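Local coordinates for protein HIRA (Homo sapiens, PDB 5YJE) that cooperates with the chaperone ASF1A to deposit histones in chromatin independently of replication and helps repress histone genes during the cell cycle, at residues L131-S136 with T149-L154; S143-L148 with W157-Q162; T272-L277 with R302-E307. All blocks are in the same frame, centred on the assembly; numbering follows the deposited sequence.

Interaction 1. Residues L131-S136 with T149-L154; sequences LPSPIS and TAAATL
Ser133 holds OG between its backbone N and carbonyl carbon (chi1 72°), which carries the hydroxyl oxygen into the turn that starts at Thr149. There OG accepts a nearly straight hydrogen bond from the backbone N of Ala151, 3.2 Å away, and the same OG lies against Thr149, 3.0 Å from its CB. One residue on, the carbonyl O of Pro134 accepts from Ala150 N at 2.8 Å, the donor almost on the line of the C=O bond. Residues 149-152 form a type I turn, with Ala152 in a left-handed backbone conformation: a G1-bulge hairpin between strands 144-149 and 153-158 of a four-stranded antiparallel sheet resembling a propeller blade. With Ser133 replaced by an alanine, the N-H of Ala151 would probably be left without its acceptor and the turn less firmly fixed to the incoming chain. Ala150 and Ala151 suit the turn because the chain passes close by: Ala151 CB comes within 3.4 Å of Ser133 OG, while the ring atom CD of Pro134 rests 4.3 Å from Ala150 CB. Ile135 then pairs with Thr149 as an antiparallel non-hydrogen-bonded pair whose side chains diverge, and Ser136 turns its hydroxyl to the carbonyl of Pro42.

Interaction 2. Residues S143-L148 with W157-Q162; sequences SYVMAL and WDVHRQ
The beta hairpin of strands 144-149 and 153-158, the two central strands of a four-stranded antiparallel sheet, brings Val145 opposite Trp157 and Tyr144 opposite Asp158. Val145 and Trp157 are a hydrogen-bonded pair: Val145 N reaches Trp157 O at 2.9 Å, and Trp157 N returns the bond to Val145 O at the same 2.9 Å. A third bond, from Val159 N to Ser143 O (2.8 Å), carries the ladder past the end of the strand. The face bearing Val145, Ala147 and Trp157 is mainly apolar. Here the branched Val145 sets its CG2 3.8 Å from CG1 of Val159, which lies just past the strand, and the small Ala147 lets the indole come close, its CB meeting the ring edge at CZ3 of Trp157 (4.0 Å). On the face of Tyr144 and Asp158 the tyrosine ring slants across the aspartate, with CE1 of Tyr144 3.7 Å from Asp158 CB and the ring and carboxylate planes 52° apart. In Asp158 a chi1 of 179° places CG beside the carbonyl carbon, on the side of the chain that runs on to Arg161, and the carboxylate bonds across the bend: OD1 of Asp158 accepts from the backbone N of Arg161 (2.9 Å) from well above the carboxylate plane, an Asx motif. OD2 forms a salt bridge with NH1 of Arg161, though the hydrogen bond within it is weak. The hydroxyl of Tyr144 approaches that guanidinium at its edge, and Ser143 CB packs on His160 CB. On its other side strand 144-149 pairs with strand 135-141, while Tyr144 and Met146 lean on strand 184-187 of the next sheet; Trp157 NE1 bonds to the carbonyl of Leu209 of the second subunit, and Gln162 packs on Leu285 of that same second subunit.

Interaction 3. Residues T272-L277 with R302-E307; sequences TTLAYL and RYLVNE
The hydroxyl OG1 of Thr273, a residue whose methyl meets Tyr303, is gripped twice within its own chain: it donates to the carbonyl of Gln269, one turn back, and accepts from the backbone N of Asp227. Those bonds go with OG1 lying beside the backbone N (chi1 -64°), which places CG2 anti to that N and over the Tyr303 ring. This is a CH-pi contact, with Thr273 CG2 3.6 Å from the ring centroid of Tyr303 and 23° off the ring normal. The opposite face of the ring receives CG of Glu307, four residues on, so the phenol is sandwiched between the two. Branched leucines suit this buried place, bringing methyls to the tyrosine and to each other. Leu277 lays CD1 3.8 Å from Tyr303 CB, and Leu274 reaches the ring edge with CD2. That CD2 of Leu274 also lies 3.5 Å from CD2 of Leu304, the two side chains crossing at about a right angle. Glu307 adds a polar link through OE2 to Gln270 NE2. The segment axes lie 11.2 Å apart, a spacing consistent with a tyrosine ring between them, and run antiparallel at 161°, an alpha-helical hairpin of helices 266-286 and 290-307.

In the fold
Interactions 1 and 2 belong to one four-stranded antiparallel sheet and lie 15 Å apart between centres. Their segments alternate along the chain and share strand 153-158. They also touch: Ser136 N is a probable hydrogen-bond donor to Leu148 O. Interaction 1 lies at the turn end of the hairpin and interaction 2 toward its open end. Interaction 3 comes later, in helices 266-286 and 290-307, about 38 Å from interaction 2 and 43 Å from interaction 1 between centres. Segments of interactions 2 and 3 also meet other subunits, through Trp157 and Gln162 and through Thr272 and Ala275, so both regions of this C-terminal part of HIRA join in the trimer that the complex requires for activity.

Interaction 1. Residues L131-S136 with T149-L154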
loop_
_atom_site.group_PDB
_atom_site.type_symbol
_atom_site.label_atom_id
_atom_site.label_comp_id
_atom_site.label_asym_id
_atom_site.label_seq_id
_atom_site.Cartn_x
_atom_site.Cartn_y
_atom_site.Cartn_z
ATOM N N LEU B 131 18.015 -3.074 5.441
ATOM C CA LEU B 131 17.277 -4.284 5.125
ATOM C C LEU B 131 16.863 -4.969 6.414
ATOM O O LEU B 131 17.542 -4.839 7.438
ATOM C CB LEU B 131 18.134 -5.235 4.300
ATOM C CG LEU B 131 18.593 -4.808 2.905
ATOM C CD1 LEU B 131 19.664 -5.793 2.368
ATOM C CD2 LEU B 131 17.401 -4.714 1.955
ATOM N N PRO B 132 15.740 -5.689 6.399
ATOM C CA PRO B 132 15.275 -6.341 7.640
ATOM C C PRO B 132 16.187 -7.466 8.121
ATOM O O PRO B 132 16.126 -7.827 9.303
ATOM C CB PRO B 132 13.885 -6.862 7.262
ATOM C CG PRO B 132 13.929 -6.992 5.741
ATOM C CD PRO B 132 14.773 -5.831 5.296
ATOM N N SER B 133 17.028 -8.013 7.251
ATOM C CA SER B 133 17.993 -9.041 7.615
ATOM C C SER B 133 19.118 -8.982 6.589
ATOM O O SER B 133 19.016 -8.235 5.606
ATOM C CB SER B 133 17.327 -10.439 7.670
ATOM O OG SER B 133 16.999 -10.939 6.400
ATOM N N PRO B 134 20.223 -9.725 6.797
ATOM C CA PRO B 134 21.357 -9.602 5.859
ATOM C C PRO B 134 20.988 -10.029 4.450
ATOM O O PRO B 134 20.120 -10.882 4.232
ATOM C CB PRO B 134 22.436 -10.525 6.449
ATOM C CG PRO B 134 22.111 -10.620 7.901
ATOM C CD PRO B 134 20.577 -10.548 7.970
ATOM N N ILE B 135 21.648 -9.392 3.486
ATOM C CA ILE B 135 21.456 -9.727 2.085
ATOM C C ILE B 135 21.835 -11.188 1.824
ATOM O O ILE B 135 22.697 -11.775 2.499
ATOM C CB ILE B 135 22.293 -8.792 1.193
ATOM C CG1 ILE B 135 21.872 -8.918 -0.278
ATOM C CG2 ILE B 135 23.853 -9.057 1.418
ATOM C CD1 ILE B 135 20.434 -8.490 -0.553
ATOM N N SER B 136 21.175 -11.776 0.830
ATOM C CA SER B 136 21.605 -13.028 0.221
ATOM C C SER B 136 21.935 -12.827 -1.252
ATOM O O SER B 136 23.065 -13.082 -1.657
ATOM C CB SER B 136 20.533 -14.127 0.408
ATOM O OG SER B 136 21.028 -15.398 -0.009
ATOM N N THR B 149 16.707 -11.652 1.149
ATOM C CA THR B 149 17.439 -11.612 2.403
ATOM C C THR B 149 17.566 -12.999 3.035
ATOM O O THR B 149 16.888 -13.961 2.662
ATOM C CB THR B 149 16.780 -10.640 3.393
ATOM O OG1 THR B 149 15.471 -11.114 3.745
ATOM C CG2 THR B 149 16.679 -9.242 2.801
ATOM N N ALA B 150 18.476 -13.088 4.013
ATOM C CA ALA B 150 18.696 -14.354 4.713
ATOM C C ALA B 150 17.407 -14.893 5.302
ATOM O O ALA B 150 17.169 -16.102 5.284
ATOM C CB ALA B 150 19.729 -14.197 5.831
ATOM N N ALA B 151 16.567 -14.015 5.834
ATOM C CA ALA B 151 15.307 -14.456 6.398
ATOM C C ALA B 151 14.346 -14.985 5.324
ATOM O O ALA B 151 13.257 -15.451 5.670
ATOM C CB ALA B 151 14.693 -13.309 7.205
ATOM N N ALA B 152 14.750 -14.927 4.051
ATOM C CA ALA B 152 13.933 -15.321 2.915
ATOM C C ALA B 152 12.751 -14.367 2.700
ATOM O O ALA B 152 11.628 -14.790 2.423
ATOM C CB ALA B 152 13.464 -16.771 3.045
ATOM N N THR B 153 13.007 -13.073 2.821
ATOM C CA THR B 153 12.102 -12.048 2.325
ATOM C C THR B 153 12.631 -11.480 1.013
ATOM O O THR B 153 13.831 -11.517 0.722
ATOM C CB THR B 153 11.923 -10.906 3.333
ATOM O OG1 THR B 153 13.186 -10.272 3.543
ATOM C CG2 THR B 153 11.384 -11.421 4.655
ATOM N N LEU B 154 11.714 -10.927 0.235
ATOM C CA LEU B 154 12.000 -10.451 -1.105
ATOM C C LEU B 154 11.480 -9.029 -1.200
ATOM O O LEU B 154 10.352 -8.750 -0.769
ATOM C CB LEU B 154 11.313 -11.358 -2.149
ATOM C CG LEU B 154 11.577 -11.150 -3.649
ATOM C CD1 LEU B 154 11.188 -12.426 -4.394
ATOM C CD2 LEU B 154 10.855 -9.972 -4.252
#

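Interaction 2. Residues S143-L148 with W157-Q162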
loop_
_atom_site.group_PDB
_atom_site.type_symbol
_atom_site.label_atom_id
_atom_site.label_comp_id
_atom_site.label_asym_id
_atom_site.label_seq_id
_atom_site.Cartn_x
_atom_site.Cartn_y
_atom_site.Cartn_z
ATOM N N SER B 143 15.553 -0.142 -13.888
ATOM C CA SER B 143 15.602 0.606 -12.638
ATOM C C SER B 143 14.999 -0.152 -11.466
ATOM O O SER B 143 14.752 0.451 -10.412
ATOM C CB SER B 143 14.891 1.947 -12.815
ATOM O OG SER B 143 15.443 2.643 -13.924
ATOM N N TYR B 144 14.732 -1.447 -11.629
ATOM C CA TYR B 144 14.191 -2.272 -10.562
ATOM C C TYR B 144 15.326 -2.990 -9.843
ATOM O O TYR B 144 16.179 -3.625 -10.478
ATOM C CB TYR B 144 13.169 -3.271 -11.112
ATOM C CG TYR B 144 11.904 -2.618 -11.658
ATOM C CD1 TYR B 144 10.910 -2.149 -10.803
ATOM C CD2 TYR B 144 11.708 -2.473 -13.032
ATOM C CE1 TYR B 144 9.733 -1.549 -11.314
ATOM C CE2 TYR B 144 10.550 -1.864 -13.545
ATOM C CZ TYR B 144 9.569 -1.412 -12.684
ATOM O OH TYR B 144 8.429 -0.833 -13.205
ATOM N N VAL B 145 15.341 -2.866 -8.520
ATOM C CA VAL B 145 16.317 -3.518 -7.664
ATOM C C VAL B 145 15.566 -4.481 -6.771
ATOM O O VAL B 145 14.579 -4.102 -6.131
ATOM C CB VAL B 145 17.122 -2.503 -6.822
ATOM C CG1 VAL B 145 18.072 -3.239 -5.866
ATOM C CG2 VAL B 145 17.908 -1.568 -7.739
ATOM N N MET B 146 16.029 -5.722 -6.736
ATOM C CA MET B 146 15.416 -6.781 -5.953
ATOM C C MET B 146 16.440 -7.303 -4.953
ATOM O O MET B 146 17.559 -7.645 -5.327
ATOM C CB MET B 146 14.911 -7.907 -6.860
ATOM C CG MET B 146 14.293 -9.066 -6.098
ATOM S SD MET B 146 13.479 -10.325 -7.129
ATOM C CE MET B 146 14.792 -11.121 -8.001
ATOM N N ALA B 147 16.056 -7.360 -3.686
ATOM C CA ALA B 147 16.888 -7.927 -2.640
ATOM C C ALA B 147 16.180 -9.131 -2.022
ATOM O O ALA B 147 15.019 -9.028 -1.601
ATOM C CB ALA B 147 17.204 -6.874 -1.574
ATOM N N LEU B 148 16.876 -10.267 -1.986
ATOM C CA LEU B 148 16.447 -11.465 -1.264
ATOM C C LEU B 148 17.324 -11.612 -0.024
ATOM O O LEU B 148 18.551 -11.709 -0.143
ATOM C CB LEU B 148 16.568 -12.718 -2.142
ATOM C CG LEU B 148 15.383 -13.296 -2.932
ATOM C CD1 LEU B 148 15.029 -12.474 -4.156
ATOM C CD2 LEU B 148 15.704 -14.706 -3.364
ATOM N N TRP B 157 12.253 -2.549 -5.542
ATOM C CA TRP B 157 12.073 -1.114 -5.586
ATOM C C TRP B 157 12.265 -0.640 -7.011
ATOM O O TRP B 157 13.123 -1.150 -7.743
ATOM C CB TRP B 157 13.052 -0.399 -4.666
ATOM C CG TRP B 157 12.887 -0.715 -3.225
ATOM C CD1 TRP B 157 12.025 -0.122 -2.340
ATOM C CD2 TRP B 157 13.642 -1.672 -2.473
ATOM N NE1 TRP B 157 12.184 -0.669 -1.083
ATOM C CE2 TRP B 157 13.173 -1.622 -1.138
ATOM C CE3 TRP B 157 14.668 -2.562 -2.798
ATOM C CZ2 TRP B 157 13.693 -2.434 -0.135
ATOM C CZ3 TRP B 157 15.189 -3.373 -1.801
ATOM C CH2 TRP B 157 14.705 -3.301 -0.487
ATOM N N ASP B 158 11.425 0.305 -7.400
ATOM C CA ASP B 158 11.609 1.075 -8.621
ATOM C C ASP B 158 12.460 2.270 -8.216
ATOM O O ASP B 158 11.951 3.238 -7.654
ATOM C CB ASP B 158 10.248 1.479 -9.186
ATOM C CG ASP B 158 10.340 2.303 -10.454
ATOM O OD1 ASP B 158 11.399 2.894 -10.753
ATOM O OD2 ASP B 158 9.309 2.407 -11.145
ATOM N N VAL B 159 13.770 2.212 -8.467
ATOM C CA VAL B 159 14.588 3.329 -7.987
ATOM C C VAL B 159 14.387 4.562 -8.857
ATOM O O VAL B 159 14.636 5.679 -8.399
ATOM C CB VAL B 159 16.090 2.980 -7.892
ATOM C CG1 VAL B 159 16.306 1.788 -6.964
ATOM C CG2 VAL B 159 16.655 2.720 -9.248
ATOM N N HIS B 160 13.925 4.396 -10.096
ATOM C CA HIS B 160 13.616 5.559 -10.919
ATOM C C HIS B 160 12.450 6.343 -10.338
ATOM O O HIS B 160 12.558 7.554 -10.113
ATOM C CB HIS B 160 13.312 5.137 -12.354
ATOM C CG HIS B 160 13.119 6.291 -13.292
ATOM N ND1 HIS B 160 14.172 7.044 -13.773
ATOM C CD2 HIS B 160 11.996 6.818 -13.840
ATOM C CE1 HIS B 160 13.704 7.984 -14.576
ATOM N NE2 HIS B 160 12.388 7.869 -14.634
ATOM N N ARG B 161 11.323 5.669 -10.078
ATOM C CA ARG B 161 10.210 6.340 -9.421
ATOM C C ARG B 161 10.422 6.489 -7.919
ATOM O O ARG B 161 9.728 7.292 -7.287
ATOM C CB ARG B 161 8.897 5.599 -9.687
ATOM C CG ARG B 161 8.474 5.556 -11.153
ATOM C CD ARG B 161 7.093 4.880 -11.318
ATOM N NE ARG B 161 6.674 4.741 -12.723
ATOM C CZ ARG B 161 6.602 3.589 -13.401
ATOM N NH1 ARG B 161 6.910 2.432 -12.815
ATOM N NH2 ARG B 161 6.202 3.587 -14.672
ATOM N N GLN B 162 11.368 5.750 -7.341
ATOM C CA GLN B 162 11.626 5.774 -5.897
ATOM C C GLN B 162 10.406 5.313 -5.099
ATOM O O GLN B 162 10.081 5.853 -4.039
ATOM C CB GLN B 162 12.095 7.152 -5.428
ATOM C CG GLN B 162 13.341 7.630 -6.114
ATOM C CD GLN B 162 13.693 9.042 -5.701
ATOM O OE1 GLN B 162 12.994 9.658 -4.882
ATOM N NE2 GLN B 162 14.788 9.559 -6.240
#

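Interaction 3. Residues T272-L277 with R302-E307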
loop_
_atom_site.group_PDB
_atom_site.type_symbol
_atom_site.label_atom_id
_atom_site.label_comp_id
_atom_site.label_asym_id
_atom_site.label_seq_id
_atom_site.Cartn_x
_atom_site.Cartn_y
_atom_site.Cartn_z
ATOM N N THR B 272 -10.981 -28.558 -20.864
ATOM C CA THR B 272 -9.558 -28.428 -20.581
ATOM C C THR B 272 -8.919 -27.378 -21.474
ATOM O O THR B 272 -8.077 -26.604 -21.012
ATOM C CB THR B 272 -8.841 -29.766 -20.722
ATOM O OG1 THR B 272 -8.909 -30.195 -22.080
ATOM C CG2 THR B 272 -9.458 -30.813 -19.814
ATOM N N THR B 273 -9.342 -27.301 -22.735
ATOM C CA THR B 273 -8.791 -26.296 -23.637
ATOM C C THR B 273 -9.144 -24.887 -23.164
ATOM O O THR B 273 -8.286 -23.994 -23.152
ATOM C CB THR B 273 -9.289 -26.542 -25.066
ATOM O OG1 THR B 273 -8.788 -27.799 -25.519
ATOM C CG2 THR B 273 -8.802 -25.464 -26.026
ATOM N N LEU B 274 -10.398 -24.682 -22.749
ATOM C CA LEU B 274 -10.825 -23.396 -22.215
ATOM C C LEU B 274 -10.033 -23.032 -20.957
ATOM O O LEU B 274 -9.519 -21.915 -20.833
ATOM C CB LEU B 274 -12.316 -23.438 -21.901
ATOM C CG LEU B 274 -13.379 -22.719 -22.736
ATOM C CD1 LEU B 274 -14.607 -22.537 -21.888
ATOM C CD2 LEU B 274 -12.936 -21.390 -23.253
ATOM N N ALA B 275 -9.934 -23.972 -20.011
ATOM C CA ALA B 275 -9.202 -23.728 -18.777
ATOM C C ALA B 275 -7.750 -23.374 -19.066
ATOM O O ALA B 275 -7.214 -22.416 -18.505
ATOM C CB ALA B 275 -9.285 -24.948 -17.861
ATOM N N TYR B 276 -7.120 -24.111 -19.980
ATOM C CA TYR B 276 -5.748 -23.826 -20.362
ATOM C C TYR B 276 -5.600 -22.422 -20.933
ATOM O O TYR B 276 -4.698 -21.674 -20.528
ATOM C CB TYR B 276 -5.254 -24.851 -21.374
ATOM C CG TYR B 276 -3.906 -24.468 -21.974
ATOM C CD1 TYR B 276 -2.748 -24.530 -21.206
ATOM C CD2 TYR B 276 -3.796 -24.018 -23.293
ATOM C CE1 TYR B 276 -1.514 -24.182 -21.734
ATOM C CE2 TYR B 276 -2.561 -23.680 -23.837
ATOM C CZ TYR B 276 -1.422 -23.767 -23.043
ATOM O OH TYR B 276 -0.187 -23.431 -23.538
ATOM N N LEU B 277 -6.437 -22.060 -21.908
ATOM C CA LEU B 277 -6.262 -20.764 -22.558
ATOM C C LEU B 277 -6.571 -19.613 -21.601
ATOM O O LEU B 277 -5.920 -18.560 -21.653
ATOM C CB LEU B 277 -7.116 -20.679 -23.827
ATOM C CG LEU B 277 -6.675 -21.546 -25.023
ATOM C CD1 LEU B 277 -7.740 -21.590 -26.117
ATOM C CD2 LEU B 277 -5.345 -21.072 -25.613
ATOM N N ARG B 302 -10.450 -16.342 -30.503
ATOM C CA ARG B 302 -10.654 -17.206 -31.660
ATOM C C ARG B 302 -11.279 -18.533 -31.245
ATOM O O ARG B 302 -12.194 -19.029 -31.905
ATOM C CB ARG B 302 -9.322 -17.424 -32.387
ATOM C CG ARG B 302 -9.372 -18.406 -33.561
ATOM C CD ARG B 302 -8.325 -18.083 -34.634
ATOM N NE ARG B 302 -7.046 -17.638 -34.071
ATOM C CZ ARG B 302 -6.649 -16.363 -33.999
ATOM N NH1 ARG B 302 -7.431 -15.389 -34.460
ATOM N NH2 ARG B 302 -5.469 -16.059 -33.467
ATOM N N TYR B 303 -10.814 -19.108 -30.135
ATOM C CA TYR B 303 -11.382 -20.359 -29.659
ATOM C C TYR B 303 -12.838 -20.192 -29.265
ATOM O O TYR B 303 -13.684 -21.002 -29.650
ATOM C CB TYR B 303 -10.584 -20.904 -28.480
ATOM C CG TYR B 303 -11.005 -22.305 -28.116
ATOM C CD1 TYR B 303 -10.686 -23.375 -28.947
ATOM C CD2 TYR B 303 -11.728 -22.567 -26.953
ATOM C CE1 TYR B 303 -11.059 -24.664 -28.624
ATOM C CE2 TYR B 303 -12.116 -23.868 -26.625
ATOM C CZ TYR B 303 -11.778 -24.904 -27.466
ATOM O OH TYR B 303 -12.134 -26.195 -27.162
ATOM N N LEU B 304 -13.142 -19.166 -28.460
ATOM C CA LEU B 304 -14.524 -18.929 -28.051
ATOM C C LEU B 304 -15.438 -18.807 -29.261
ATOM O O LEU B 304 -16.574 -19.294 -29.240
ATOM C CB LEU B 304 -14.635 -17.668 -27.191
ATOM C CG LEU B 304 -13.874 -17.524 -25.869
ATOM C CD1 LEU B 304 -14.164 -16.172 -25.243
ATOM C CD2 LEU B 304 -14.248 -18.643 -24.928
ATOM N N VAL B 305 -14.955 -18.167 -30.327
ATOM C CA VAL B 305 -15.747 -18.053 -31.546
ATOM C C VAL B 305 -15.912 -19.420 -32.213
ATOM O O VAL B 305 -17.027 -19.814 -32.578
ATOM C CB VAL B 305 -15.114 -17.022 -32.499
ATOM C CG1 VAL B 305 -15.670 -17.180 -33.898
ATOM C CG2 VAL B 305 -15.358 -15.601 -31.986
ATOM N N ASN B 306 -14.809 -20.164 -32.365
ATOM C CA ASN B 306 -14.844 -21.435 -33.091
ATOM C C ASN B 306 -15.819 -22.420 -32.452
ATOM O O ASN B 306 -16.637 -23.036 -33.146
ATOM C CB ASN B 306 -13.441 -22.050 -33.159
ATOM C CG ASN B 306 -12.529 -21.314 -34.122
ATOM O OD1 ASN B 306 -13.000 -20.509 -34.932
ATOM N ND2 ASN B 306 -11.212 -21.582 -34.044
ATOM N N GLU B 307 -15.739 -22.589 -31.130
ATOM C CA GLU B 307 -16.582 -23.529 -30.404
ATOM C C GLU B 307 -17.919 -22.944 -29.989
ATOM O O GLU B 307 -18.726 -23.668 -29.397
ATOM C CB GLU B 307 -15.859 -24.036 -29.161
ATOM C CG GLU B 307 -14.468 -24.518 -29.430
ATOM C CD GLU B 307 -14.452 -25.713 -30.341
ATOM O OE1 GLU B 307 -13.755 -25.653 -31.373
ATOM O OE2 GLU B 307 -15.158 -26.700 -30.034
#